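Local atomic coordinates of cytochrome c (Pseudomonas aeruginosa, PDB entry 6RTE), a protein that probably catalyses the dehydrogenation of dihydro-heme d1 to heme d1, the closing step of heme d1 biosynthesis, and carries a bound heme c. Residues A[224-229]-A[271-276]; A[281-286]-A[317-322]; A[462-467]-A[492-497]; A[472-477]-A[484-489]. One frame throughout, in Å; residues are numbered along the deposited sequence.

Interaction 1. Residues A[224-229]-A[271-276]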
loop_
_atom_site.group_PDB
_atom_site.type_symbol
_atom_site.label_atom_id
_atom_site.label_comp_id
_atom_site.label_asym_id
_atom_site.label_seq_id
_atom_site.Cartn_x
_atom_site.Cartn_y
_atom_site.Cartn_z
ATOM N N ASN A 224 1.337 0.929 6.431
ATOM C CA ASN A 224 0.441 1.759 5.638
ATOM C C ASN A 224 -0.177 2.807 6.552
ATOM O O ASN A 224 0.143 2.900 7.745
ATOM C CB ASN A 224 -0.627 0.914 4.910
ATOM C CG ASN A 224 -1.764 0.474 5.820
ATOM O OD1 ASN A 224 -1.565 0.133 6.980
ATOM N ND2 ASN A 224 -2.982 0.495 5.284
ATOM N N LEU A 225 -1.046 3.632 5.977
ATOM C CA LEU A 225 -1.772 4.610 6.772
ATOM C C LEU A 225 -3.205 4.680 6.290
ATOM O O LEU A 225 -3.563 4.148 5.236
ATOM C CB LEU A 225 -1.102 5.996 6.731
ATOM C CG LEU A 225 -0.910 6.707 5.393
ATOM C CD1 LEU A 225 -2.219 7.219 4.809
ATOM C CD2 LEU A 225 0.072 7.856 5.610
ATOM N N ALA A 226 -4.031 5.345 7.092
ATOM C CA ALA A 226 -5.449 5.495 6.815
ATOM C C ALA A 226 -5.847 6.891 7.275
ATOM O O ALA A 226 -5.241 7.457 8.187
ATOM C CB ALA A 226 -6.283 4.411 7.520
ATOM N N VAL A 227 -6.836 7.452 6.592
ATOM C CA VAL A 227 -7.366 8.786 6.885
ATOM C C VAL A 227 -8.801 8.624 7.356
ATOM O O VAL A 227 -9.583 7.882 6.745
ATOM C CB VAL A 227 -7.276 9.701 5.653
ATOM C CG1 VAL A 227 -7.794 11.136 5.966
ATOM C CG2 VAL A 227 -5.831 9.739 5.134
ATOM N N SER A 228 -9.148 9.303 8.447
ATOM C CA SER A 228 -10.507 9.196 8.975
ATOM C C SER A 228 -11.483 9.802 7.989
ATOM O O SER A 228 -11.131 10.688 7.198
ATOM C CB SER A 228 -10.610 9.870 10.351
ATOM O OG SER A 228 -10.281 11.258 10.323
ATOM N N ASP A 229 -12.730 9.303 8.008
ATOM C CA ASP A 229 -13.690 9.710 6.980
ATOM C C ASP A 229 -14.181 11.135 7.177
ATOM O O ASP A 229 -14.776 11.701 6.244
ATOM C CB ASP A 229 -14.886 8.742 6.931
ATOM C CG ASP A 229 -15.916 9.003 8.013
ATOM O OD1 ASP A 229 -15.710 8.578 9.170
ATOM O OD2 ASP A 229 -16.955 9.634 7.703
ATOM N N SER A 271 -0.022 -4.889 11.316
ATOM C CA SER A 271 0.009 -5.361 9.943
ATOM C C SER A 271 -0.560 -4.325 8.973
ATOM O O SER A 271 0.033 -4.064 7.919
ATOM C CB SER A 271 -0.755 -6.672 9.822
ATOM O OG SER A 271 -0.664 -7.118 8.482
ATOM N N ALA A 272 -1.706 -3.732 9.307
ATOM C CA ALA A 272 -2.333 -2.744 8.430
ATOM C C ALA A 272 -3.407 -1.991 9.201
ATOM O O ALA A 272 -4.026 -2.538 10.122
ATOM C CB ALA A 272 -2.945 -3.416 7.190
ATOM N N VAL A 273 -3.633 -0.727 8.797
ATOM C CA VAL A 273 -4.702 0.101 9.334
ATOM C C VAL A 273 -5.693 0.381 8.210
ATOM O O VAL A 273 -5.312 0.503 7.044
ATOM C CB VAL A 273 -4.164 1.420 9.938
ATOM C CG1 VAL A 273 -3.233 1.118 11.118
ATOM C CG2 VAL A 273 -3.420 2.267 8.892
ATOM N N TYR A 274 -6.977 0.459 8.570
ATOM C CA TYR A 274 -8.052 0.689 7.615
ATOM C C TYR A 274 -9.064 1.658 8.219
ATOM O O TYR A 274 -9.200 1.761 9.439
ATOM C CB TYR A 274 -8.783 -0.605 7.239
ATOM C CG TYR A 274 -7.888 -1.785 6.895
ATOM C CD1 TYR A 274 -7.433 -2.651 7.888
ATOM C CD2 TYR A 274 -7.510 -2.034 5.590
ATOM C CE1 TYR A 274 -6.615 -3.738 7.582
ATOM C CE2 TYR A 274 -6.692 -3.117 5.267
ATOM C CZ TYR A 274 -6.253 -3.965 6.267
ATOM O OH TYR A 274 -5.445 -5.039 5.954
ATOM N N THR A 275 -9.791 2.348 7.343
ATOM C CA THR A 275 -10.908 3.198 7.737
ATOM C C THR A 275 -12.214 2.488 7.427
ATOM O O THR A 275 -12.355 1.864 6.371
ATOM C CB THR A 275 -10.853 4.539 7.010
ATOM O OG1 THR A 275 -9.599 5.172 7.301
ATOM C CG2 THR A 275 -12.044 5.481 7.434
ATOM N N ALA A 276 -13.165 2.576 8.356
ATOM C CA ALA A 276 -14.509 2.017 8.200
ATOM C C ALA A 276 -15.500 3.173 8.279
ATOM O O ALA A 276 -15.994 3.501 9.370
ATOM C CB ALA A 276 -14.800 0.966 9.264
#

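Interaction 2. Residues A[281-286]-A[317-322]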
loop_
_atom_site.group_PDB
_atom_site.type_symbol
_atom_site.label_atom_id
_atom_site.label_comp_id
_atom_site.label_asym_id
_atom_site.label_seq_id
_atom_site.Cartn_x
_atom_site.Cartn_y
_atom_site.Cartn_z
ATOM N N SER A 281 -14.643 4.844 12.328
ATOM C CA SER A 281 -13.617 4.190 13.131
ATOM C C SER A 281 -12.465 3.776 12.238
ATOM O O SER A 281 -12.622 3.599 11.026
ATOM C CB SER A 281 -14.172 2.953 13.846
ATOM O OG SER A 281 -14.349 1.897 12.915
ATOM N N PHE A 282 -11.295 3.630 12.864
ATOM C CA PHE A 282 -10.192 2.890 12.279
ATOM C C PHE A 282 -10.265 1.438 12.748
ATOM O O PHE A 282 -10.651 1.159 13.891
ATOM C CB PHE A 282 -8.845 3.490 12.682
ATOM C CG PHE A 282 -8.565 4.844 12.081
ATOM C CD1 PHE A 282 -8.407 4.995 10.712
ATOM C CD2 PHE A 282 -8.411 5.956 12.893
ATOM C CE1 PHE A 282 -8.116 6.235 10.163
ATOM C CE2 PHE A 282 -8.117 7.206 12.348
ATOM C CZ PHE A 282 -7.972 7.339 10.983
ATOM N N VAL A 283 -9.882 0.518 11.860
ATOM C CA VAL A 283 -9.768 -0.900 12.181
ATOM C C VAL A 283 -8.312 -1.297 11.947
ATOM O O VAL A 283 -7.734 -0.949 10.911
ATOM C CB VAL A 283 -10.719 -1.758 11.331
ATOM C CG1 VAL A 283 -10.489 -3.231 11.605
ATOM C CG2 VAL A 283 -12.195 -1.385 11.586
ATOM N N VAL A 284 -7.724 -2.004 12.913
ATOM C CA VAL A 284 -6.296 -2.284 12.930
ATOM C C VAL A 284 -6.075 -3.792 12.983
ATOM O O VAL A 284 -6.613 -4.479 13.866
ATOM C CB VAL A 284 -5.601 -1.594 14.123
ATOM C CG1 VAL A 284 -4.099 -1.886 14.124
ATOM C CG2 VAL A 284 -5.865 -0.084 14.083
ATOM N N ALA A 285 -5.263 -4.294 12.054
ATOM C CA ALA A 285 -4.822 -5.682 12.038
ATOM C C ALA A 285 -3.470 -5.789 12.730
ATOM O O ALA A 285 -2.537 -5.059 12.377
ATOM C CB ALA A 285 -4.710 -6.206 10.611
ATOM N N LEU A 286 -3.374 -6.683 13.709
ATOM C CA LEU A 286 -2.154 -6.880 14.490
ATOM C C LEU A 286 -1.458 -8.181 14.102
ATOM O O LEU A 286 -2.072 -9.251 14.068
ATOM C CB LEU A 286 -2.465 -6.886 15.990
ATOM C CG LEU A 286 -2.991 -5.549 16.498
ATOM C CD1 LEU A 286 -3.413 -5.661 17.951
ATOM C CD2 LEU A 286 -1.943 -4.424 16.323
ATOM N N PHE A 317 -7.315 -7.700 6.006
ATOM C CA PHE A 317 -8.759 -7.560 6.123
ATOM C C PHE A 317 -9.380 -7.149 4.789
ATOM O O PHE A 317 -8.815 -6.345 4.045
ATOM C CB PHE A 317 -9.133 -6.486 7.157
ATOM C CG PHE A 317 -8.621 -6.727 8.553
ATOM C CD1 PHE A 317 -8.070 -7.930 8.941
ATOM C CD2 PHE A 317 -8.717 -5.714 9.494
ATOM C CE1 PHE A 317 -7.611 -8.098 10.251
ATOM C CE2 PHE A 317 -8.277 -5.888 10.787
ATOM C CZ PHE A 317 -7.733 -7.083 11.169
ATOM N N SER A 318 -10.560 -7.699 4.503
ATOM C CA SER A 318 -11.514 -7.098 3.580
ATOM C C SER A 318 -12.815 -6.830 4.334
ATOM O O SER A 318 -13.158 -7.551 5.273
ATOM C CB SER A 318 -11.791 -7.996 2.372
ATOM O OG SER A 318 -12.913 -7.517 1.643
ATOM N N PHE A 319 -13.537 -5.793 3.921
ATOM C CA PHE A 319 -14.792 -5.414 4.559
ATOM C C PHE A 319 -15.966 -5.671 3.627
ATOM O O PHE A 319 -15.888 -5.413 2.424
ATOM C CB PHE A 319 -14.776 -3.941 4.976
ATOM C CG PHE A 319 -13.762 -3.632 6.040
ATOM C CD1 PHE A 319 -14.080 -3.776 7.379
ATOM C CD2 PHE A 319 -12.486 -3.229 5.699
ATOM C CE1 PHE A 319 -13.150 -3.505 8.361
ATOM C CE2 PHE A 319 -11.540 -2.959 6.681
ATOM C CZ PHE A 319 -11.876 -3.098 8.013
ATOM N N SER A 320 -17.053 -6.196 4.190
ATOM C CA SER A 320 -18.296 -6.291 3.451
ATOM C C SER A 320 -18.771 -4.887 3.086
ATOM O O SER A 320 -18.351 -3.897 3.700
ATOM C CB SER A 320 -19.355 -7.026 4.273
ATOM O OG SER A 320 -19.511 -6.460 5.561
ATOM N N PRO A 321 -19.628 -4.767 2.065
ATOM C CA PRO A 321 -20.038 -3.421 1.630
ATOM C C PRO A 321 -20.620 -2.568 2.749
ATOM O O PRO A 321 -20.391 -1.359 2.758
ATOM C CB PRO A 321 -21.068 -3.701 0.524
ATOM C CG PRO A 321 -21.404 -5.158 0.630
ATOM C CD PRO A 321 -20.184 -5.821 1.199
ATOM N N ASP A 322 -21.349 -3.163 3.693
ATOM C CA ASP A 322 -21.944 -2.417 4.795
ATOM C C ASP A 322 -21.023 -2.301 6.008
ATOM O O ASP A 322 -21.443 -1.757 7.037
ATOM C CB ASP A 322 -23.261 -3.074 5.218
ATOM C CG ASP A 322 -23.054 -4.422 5.895
ATOM O OD1 ASP A 322 -21.928 -4.963 5.833
ATOM O OD2 ASP A 322 -24.020 -4.938 6.504
#

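Interaction 3. Residues A[462-467]-A[492-497]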
loop_
_atom_site.group_PDB
_atom_site.type_symbol
_atom_site.label_atom_id
_atom_site.label_comp_id
_atom_site.label_asym_id
_atom_site.label_seq_id
_atom_site.Cartn_x
_atom_site.Cartn_y
_atom_site.Cartn_z
ATOM N N LEU A 462 -6.674 2.176 -16.724
ATOM C CA LEU A 462 -5.244 2.482 -16.758
ATOM C C LEU A 462 -4.472 1.314 -16.155
ATOM O O LEU A 462 -4.592 1.033 -14.955
ATOM C CB LEU A 462 -4.950 3.783 -16.016
ATOM C CG LEU A 462 -5.321 5.057 -16.782
ATOM C CD1 LEU A 462 -6.829 5.216 -16.937
ATOM C CD2 LEU A 462 -4.715 6.268 -16.096
ATOM N N LEU A 463 -3.678 0.647 -16.991
ATOM C CA LEU A 463 -2.903 -0.529 -16.618
ATOM C C LEU A 463 -1.426 -0.176 -16.488
ATOM O O LEU A 463 -0.907 0.669 -17.219
ATOM C CB LEU A 463 -3.068 -1.639 -17.668
ATOM C CG LEU A 463 -4.345 -2.484 -17.636
ATOM C CD1 LEU A 463 -5.618 -1.644 -17.716
ATOM C CD2 LEU A 463 -4.308 -3.506 -18.777
ATOM N N SER A 464 -0.742 -0.858 -15.564
ATOM C CA SER A 464 0.674 -0.626 -15.300
ATOM C C SER A 464 1.518 -1.778 -15.825
ATOM O O SER A 464 1.261 -2.946 -15.502
ATOM C CB SER A 464 0.923 -0.445 -13.801
ATOM O OG SER A 464 0.421 0.792 -13.332
ATOM N N VAL A 465 2.530 -1.450 -16.623
ATOM C CA VAL A 465 3.588 -2.390 -16.985
ATOM C C VAL A 465 4.746 -2.139 -16.026
ATOM O O VAL A 465 5.429 -1.110 -16.121
ATOM C CB VAL A 465 4.020 -2.229 -18.448
ATOM C CG1 VAL A 465 5.144 -3.209 -18.785
ATOM C CG2 VAL A 465 2.838 -2.438 -19.374
ATOM N N TRP A 466 4.960 -3.073 -15.093
ATOM C CA TRP A 466 5.898 -2.894 -13.981
ATOM C C TRP A 466 7.306 -3.259 -14.450
ATOM O O TRP A 466 7.858 -4.311 -14.121
ATOM C CB TRP A 466 5.503 -3.763 -12.788
ATOM C CG TRP A 466 4.183 -3.481 -12.139
ATOM C CD1 TRP A 466 2.949 -3.484 -12.728
ATOM C CD2 TRP A 466 3.965 -3.203 -10.750
ATOM N NE1 TRP A 466 1.978 -3.203 -11.792
ATOM C CE2 TRP A 466 2.575 -3.027 -10.572
ATOM C CE3 TRP A 466 4.810 -3.075 -9.644
ATOM C CZ2 TRP A 466 2.015 -2.730 -9.331
ATOM C CZ3 TRP A 466 4.252 -2.778 -8.415
ATOM C CH2 TRP A 466 2.868 -2.613 -8.268
ATOM N N ASP A 467 7.913 -2.359 -15.218
ATOM C CA ASP A 467 9.209 -2.652 -15.817
ATOM C C ASP A 467 10.026 -1.371 -15.883
ATOM O O ASP A 467 9.473 -0.273 -15.984
ATOM C CB ASP A 467 9.029 -3.270 -17.208
ATOM C CG ASP A 467 10.329 -3.803 -17.789
ATOM O OD1 ASP A 467 11.097 -2.998 -18.354
ATOM O OD2 ASP A 467 10.583 -5.024 -17.672
ATOM N N SER A 492 3.673 1.654 -10.567
ATOM C CA SER A 492 3.005 0.651 -9.755
ATOM C C SER A 492 1.520 1.011 -9.717
ATOM O O SER A 492 0.813 0.792 -10.715
ATOM C CB SER A 492 3.671 0.546 -8.377
ATOM O OG SER A 492 3.858 1.828 -7.807
ATOM N N GLY A 493 1.011 1.550 -8.627
ATOM C CA GLY A 493 -0.397 1.902 -8.561
ATOM C C GLY A 493 -0.676 3.276 -9.139
ATOM O O GLY A 493 0.197 4.148 -9.170
ATOM N N LYS A 494 -1.905 3.446 -9.643
ATOM C CA LYS A 494 -2.455 4.757 -9.953
ATOM C C LYS A 494 -3.846 4.830 -9.336
ATOM O O LYS A 494 -4.552 3.821 -9.228
ATOM C CB LYS A 494 -2.505 5.051 -11.468
ATOM C CG LYS A 494 -3.640 4.404 -12.261
ATOM C CD LYS A 494 -3.558 2.876 -12.300
ATOM C CE LYS A 494 -2.222 2.375 -12.796
ATOM N NZ LYS A 494 -2.281 0.913 -13.044
ATOM N N TYR A 495 -4.221 6.029 -8.904
ATOM C CA TYR A 495 -5.346 6.202 -7.995
ATOM C C TYR A 495 -6.159 7.396 -8.448
ATOM O O TYR A 495 -5.664 8.527 -8.449
ATOM C CB TYR A 495 -4.839 6.367 -6.560
ATOM C CG TYR A 495 -3.944 5.212 -6.166
ATOM C CD1 TYR A 495 -2.595 5.205 -6.502
ATOM C CD2 TYR A 495 -4.455 4.105 -5.506
ATOM C CE1 TYR A 495 -1.781 4.146 -6.180
ATOM C CE2 TYR A 495 -3.643 3.034 -5.174
ATOM C CZ TYR A 495 -2.304 3.060 -5.512
ATOM O OH TYR A 495 -1.478 2.002 -5.184
ATOM N N ASN A 496 -7.401 7.127 -8.856
ATOM C CA ASN A 496 -8.308 8.143 -9.378
ATOM C C ASN A 496 -9.042 8.788 -8.214
ATOM O O ASN A 496 -9.742 8.102 -7.463
ATOM C CB ASN A 496 -9.288 7.511 -10.366
ATOM C CG ASN A 496 -10.212 8.535 -11.010
ATOM O OD1 ASN A 496 -11.330 8.770 -10.536
ATOM N ND2 ASN A 496 -9.746 9.153 -12.091
ATOM N N VAL A 497 -8.878 10.109 -8.060
ATOM C CA VAL A 497 -9.526 10.839 -6.970
ATOM C C VAL A 497 -11.005 10.471 -6.883
ATOM O O VAL A 497 -11.506 10.063 -5.826
ATOM C CB VAL A 497 -9.356 12.359 -7.161
ATOM C CG1 VAL A 497 -10.222 13.123 -6.161
ATOM C CG2 VAL A 497 -7.903 12.765 -7.033
#

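Interaction 4. Residues A[472-477]-A[484-489]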
loop_
_atom_site.group_PDB
_atom_site.type_symbol
_atom_site.label_atom_id
_atom_site.label_comp_id
_atom_site.label_asym_id
_atom_site.label_seq_id
_atom_site.Cartn_x
_atom_site.Cartn_y
_atom_site.Cartn_z
ATOM N N LEU A 472 2.378 3.350 -18.430
ATOM C CA LEU A 472 0.967 3.490 -18.090
ATOM C C LEU A 472 0.184 3.398 -19.400
ATOM O O LEU A 472 0.326 4.266 -20.270
ATOM C CB LEU A 472 0.735 4.825 -17.387
ATOM C CG LEU A 472 -0.590 5.121 -16.689
ATOM C CD1 LEU A 472 -0.857 4.117 -15.602
ATOM C CD2 LEU A 472 -0.566 6.535 -16.107
ATOM N N VAL A 473 -0.622 2.347 -19.554
ATOM C CA VAL A 473 -1.341 2.083 -20.797
ATOM C C VAL A 473 -2.820 2.354 -20.576
ATOM O O VAL A 473 -3.447 1.749 -19.691
ATOM C CB VAL A 473 -1.124 0.641 -21.288
ATOM C CG1 VAL A 473 -1.615 0.494 -22.734
ATOM C CG2 VAL A 473 0.335 0.257 -21.169
ATOM N N VAL A 474 -3.377 3.255 -21.390
ATOM C CA VAL A 474 -4.769 3.677 -21.288
ATOM C C VAL A 474 -5.592 2.862 -22.275
ATOM O O VAL A 474 -5.233 2.755 -23.453
ATOM C CB VAL A 474 -4.919 5.183 -21.566
ATOM C CG1 VAL A 474 -6.370 5.648 -21.345
ATOM C CG2 VAL A 474 -3.962 5.980 -20.690
ATOM N N TYR A 475 -6.697 2.293 -21.794
ATOM C CA TYR A 475 -7.591 1.475 -22.593
ATOM C C TYR A 475 -9.004 2.037 -22.534
ATOM O O TYR A 475 -9.458 2.477 -21.475
ATOM C CB TYR A 475 -7.635 0.027 -22.093
ATOM C CG TYR A 475 -6.417 -0.805 -22.406
ATOM C CD1 TYR A 475 -5.279 -0.728 -21.616
ATOM C CD2 TYR A 475 -6.418 -1.691 -23.471
ATOM C CE1 TYR A 475 -4.167 -1.498 -21.893
ATOM C CE2 TYR A 475 -5.309 -2.467 -23.755
ATOM C CZ TYR A 475 -4.188 -2.364 -22.959
ATOM O OH TYR A 475 -3.082 -3.131 -23.234
ATOM N N ASP A 476 -9.697 2.003 -23.667
ATOM C CA ASP A 476 -11.137 2.225 -23.671
ATOM C C ASP A 476 -11.809 1.043 -22.979
ATOM O O ASP A 476 -11.676 -0.102 -23.428
ATOM C CB ASP A 476 -11.642 2.387 -25.105
ATOM C CG ASP A 476 -13.099 2.811 -25.171
ATOM O OD1 ASP A 476 -13.925 2.253 -24.418
ATOM O OD2 ASP A 476 -13.419 3.704 -25.990
ATOM N N ALA A 477 -12.522 1.317 -21.884
ATOM C CA ALA A 477 -13.009 0.248 -21.019
ATOM C C ALA A 477 -14.110 -0.585 -21.661
ATOM O O ALA A 477 -14.358 -1.705 -21.206
ATOM C CB ALA A 477 -13.512 0.833 -19.697
ATOM N N LYS A 484 -3.805 5.155 -25.446
ATOM C CA LYS A 484 -2.641 5.982 -25.158
ATOM C C LYS A 484 -1.682 5.204 -24.265
ATOM O O LYS A 484 -2.097 4.333 -23.494
ATOM C CB LYS A 484 -3.057 7.298 -24.484
ATOM C CG LYS A 484 -1.931 8.298 -24.266
ATOM C CD LYS A 484 -2.495 9.689 -24.002
ATOM C CE LYS A 484 -1.407 10.738 -23.846
ATOM N NZ LYS A 484 -1.990 12.115 -23.817
ATOM N N ARG A 485 -0.395 5.540 -24.372
ATOM C CA ARG A 485 0.659 4.870 -23.620
ATOM C C ARG A 485 1.657 5.909 -23.139
ATOM O O ARG A 485 2.148 6.709 -23.937
ATOM C CB ARG A 485 1.354 3.815 -24.495
ATOM C CG ARG A 485 2.346 2.931 -23.769
ATOM C CD ARG A 485 2.898 1.856 -24.691
ATOM N NE ARG A 485 1.892 0.863 -25.068
ATOM C CZ ARG A 485 1.883 -0.410 -24.665
ATOM N NH1 ARG A 485 2.833 -0.881 -23.864
ATOM N NH2 ARG A 485 0.920 -1.225 -25.074
ATOM N N LEU A 486 1.947 5.906 -21.831
ATOM C CA LEU A 486 2.902 6.839 -21.240
ATOM C C LEU A 486 4.105 6.080 -20.698
ATOM O O LEU A 486 3.957 5.287 -19.755
ATOM C CB LEU A 486 2.253 7.660 -20.121
ATOM C CG LEU A 486 1.184 8.681 -20.512
ATOM C CD1 LEU A 486 -0.136 8.005 -20.851
ATOM C CD2 LEU A 486 0.999 9.692 -19.392
ATOM N N PRO A 487 5.307 6.289 -21.239
ATOM C CA PRO A 487 6.481 5.564 -20.729
ATOM C C PRO A 487 6.844 5.984 -19.313
ATOM O O PRO A 487 6.816 7.171 -18.976
ATOM C CB PRO A 487 7.591 5.945 -21.718
ATOM C CG PRO A 487 6.894 6.503 -22.909
ATOM C CD PRO A 487 5.636 7.113 -22.419
ATOM N N MET A 488 7.214 4.996 -18.491
ATOM C CA MET A 488 7.550 5.240 -17.093
ATOM C C MET A 488 8.465 4.140 -16.570
ATOM O O MET A 488 8.466 3.011 -17.069
ATOM C CB MET A 488 6.296 5.318 -16.217
ATOM C CG MET A 488 5.479 6.575 -16.420
ATOM S SD MET A 488 4.128 6.700 -15.242
ATOM C CE MET A 488 3.238 8.101 -15.905
ATOM N N ASN A 489 9.227 4.481 -15.525
ATOM C CA ASN A 489 10.160 3.548 -14.895
ATOM C C ASN A 489 9.432 2.838 -13.761
ATOM O O ASN A 489 9.328 3.359 -12.645
ATOM C CB ASN A 489 11.402 4.274 -14.383
ATOM C CG ASN A 489 12.474 3.315 -13.875
ATOM O OD1 ASN A 489 12.231 2.119 -13.722
ATOM N ND2 ASN A 489 13.666 3.842 -13.609
#

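Interaction 1. Residues A[224-229]-A[271-276]
Asn224 holds the backbone of Val273 with both ends of its carboxamide. Val273 N donates to Asn224 OD1 at 2.9 Å in a nearly straight bond (165°) that lies in the plane of the side-chain carbonyl, on a lone pair. Asn224 ND2 returns a bond of 2.9 Å to Val273 O, again in the carbonyl plane and on a lone pair. The N-H and the C=O of Val273 are thus both engaged by a single side chain, and the amide cannot turn about its last torsion without breaking both bonds. Its CG sits between the backbone N and the carbonyl carbon of Asn224 (chi1 78°), which lets the group bridge to the facing strand.

Two residues beyond Val273, Thr275 OG1 donates to Val227 O at 2.8 Å, approaching from well above the carbonyl plane and not along a lone pair. Between these polar points lies packing: Ala226 CB rests 3.8 Å from Val273 CG2 and 3.4 Å from Thr275 OG1, while Thr275 CG2 lies 3.9 Å from Asp229 N. Asp229 OD1 is hydrogen-bonded to Tyr297 OH and His280 ND1. The two strands run almost parallel, 13° apart, yet side chains supply every bond between them. Such a seam, joining the innermost strands 221-227 and 270-276 of successive four-stranded sheets, is characteristic of adjacent blades lining the centre of a beta-propeller, here an eight-bladed one.

Interaction 2. Residues A[281-286]-A[317-322]
Ala285 lays its methyl group over one face of the Phe317 ring, displaced toward the rim at CZ, in a CH-pi contact whose exact closeness in the model is doubtful. Val283 meets the same ring differently: its CG1 comes in at the edge, near the ring plane, 3.6 Å from Phe317 CE2 and 3.7 Å from Phe317 CD2. Phe317 is therefore held on a face and along an edge by two residues that point to the same side of strand 281-286. Val283 also serves the second aromatic group. Its CB stands 3.8 Å from Phe319 CZ at the ring edge, and its CG2 lies 4.0 Å from Phe319 CE1. CG1, anti to the backbone N (chi1 175°), meets the edges of both rings, while CG2 touches Phe319 alone of the two.

No hydrogen bond crosses this contact; it is apolar and buried. Further out, Tyr274 positions Phe317 twice, through its ring, which meets the phenyl with planes about 25° apart, and through a hydrogen bond between its hydroxyl and Phe317 N. Leu292 also touches Phe317, and Tyr323 packs on Phe319. Strand 281-286 lies between 270-276 and 291-296 in its own blade, whereas 317-319 pairs with 325-330 in the following blade, making this an interface between sheets.

Interaction 3. Residues A[462-467]-A[492-497]
Lys494 NZ is gripped by two oxygens of the facing strand: it donates to Ser464 OG at 2.7 Å and to Leu462 O at 3.0 Å, the latter from above the carbonyl plane. His451 ND1, on strand 449-454, gives it a third hydrogen-bond partner. The site lies at the ring closure of the beta-propeller, where strand 491-496, from the C-terminal end of the chain, completes the sheet begun by strand 150-154 and packs against the last blade. Ser464 OG relays the network. While accepting from the lysine, it donates its own proton to Ser492 O at 2.6 Å, with the hydroxyl tilted only 18° from that carbonyl plane.

The lysine folds back to reach these groups: its CG lies between the backbone N and carbonyl carbon, and the chain bends again at chi2 and chi3 (-65° and -54°). The bend carries the methylenes along Leu462, whose CB is 4.0 Å from Lys494 CG, before the ammonium arrives at the backbone. In this buried setting the bonds probably compensate for the lost solvent around the charge.

At the other end, Trp466 is the centre of an inverse gamma turn, and its NE1 bonds to Gly450 O. The indole turns a face to Ser492, whose CA stands 3.6 Å from the centroid of the six-membered ring, in a CH-pi contact.

Interaction 4. Residues A[472-477]-A[484-489]
Leu472 and Leu486 form a hydrogen-bonded pair of an antiparallel hairpin, tied by two backbone bonds: Leu472 N to Leu486 O and Leu486 N to Leu472 O, each 2.8 Å. The next such pair, Val474 with Lys484, is less even. Val474 N reaches Lys484 O at 2.7 Å, but the return bond from Lys484 N to Val474 O is long and weak at 3.4 Å. Between them Val473 and Arg485 make the non-hydrogen-bonded pair, and Arg485 CA adds a CA-H...O contact to Leu472 O.

Apolar contacts gather on the face that carries Leu472, Val474, Leu486 and Met488. Met488, extended beyond CG, runs alongside Leu472 and brings its CE to 4.1 Å from Leu472 CD2; Val474 CG2 stands 4.3 Å from Leu486 CD1.

The charged side chains are placed differently. On the other face, Val473 CG2 lies over the centre of the Arg485 guanidinium, 3.8 Å from Arg485 NH1. The arginine bends at chi3 (-68°), which lays the flat group over the valine, and its NH2 is held by a salt bridge to Glu482 and a bond to Pro443 O. Lys484, on the leucine face, is extended, and its NZ hydrogen-bonds to Arg167 O. Strand 482-488 is the outermost of its blade, 470-476 lies between it and 460-465, and Leu472 and Met488 both touch Val152 on strand 150-154 of the next blade.

All four contacts belong to the propeller and fall into two groups. Interactions 1 and 2 have centres 8 Å apart and share the blade that runs from strand 270-276 to strand 306-309: interaction 1 joins its innermost strand to the blade before, interaction 2 its second strand to the blade after. Some 140 residues later, interactions 3 and 4, with centres 9 Å apart, share the blade that runs from strand 449-454 to strand 482-488, and interaction 4 is nested within the loop that interaction 3 closes. The groups stay apart, interactions 1 and 3 being about 10 Å from each other at their nearest atoms. Interaction 4 builds a blade from within, whereas the other three join neighbouring blades, including the closure of the ring.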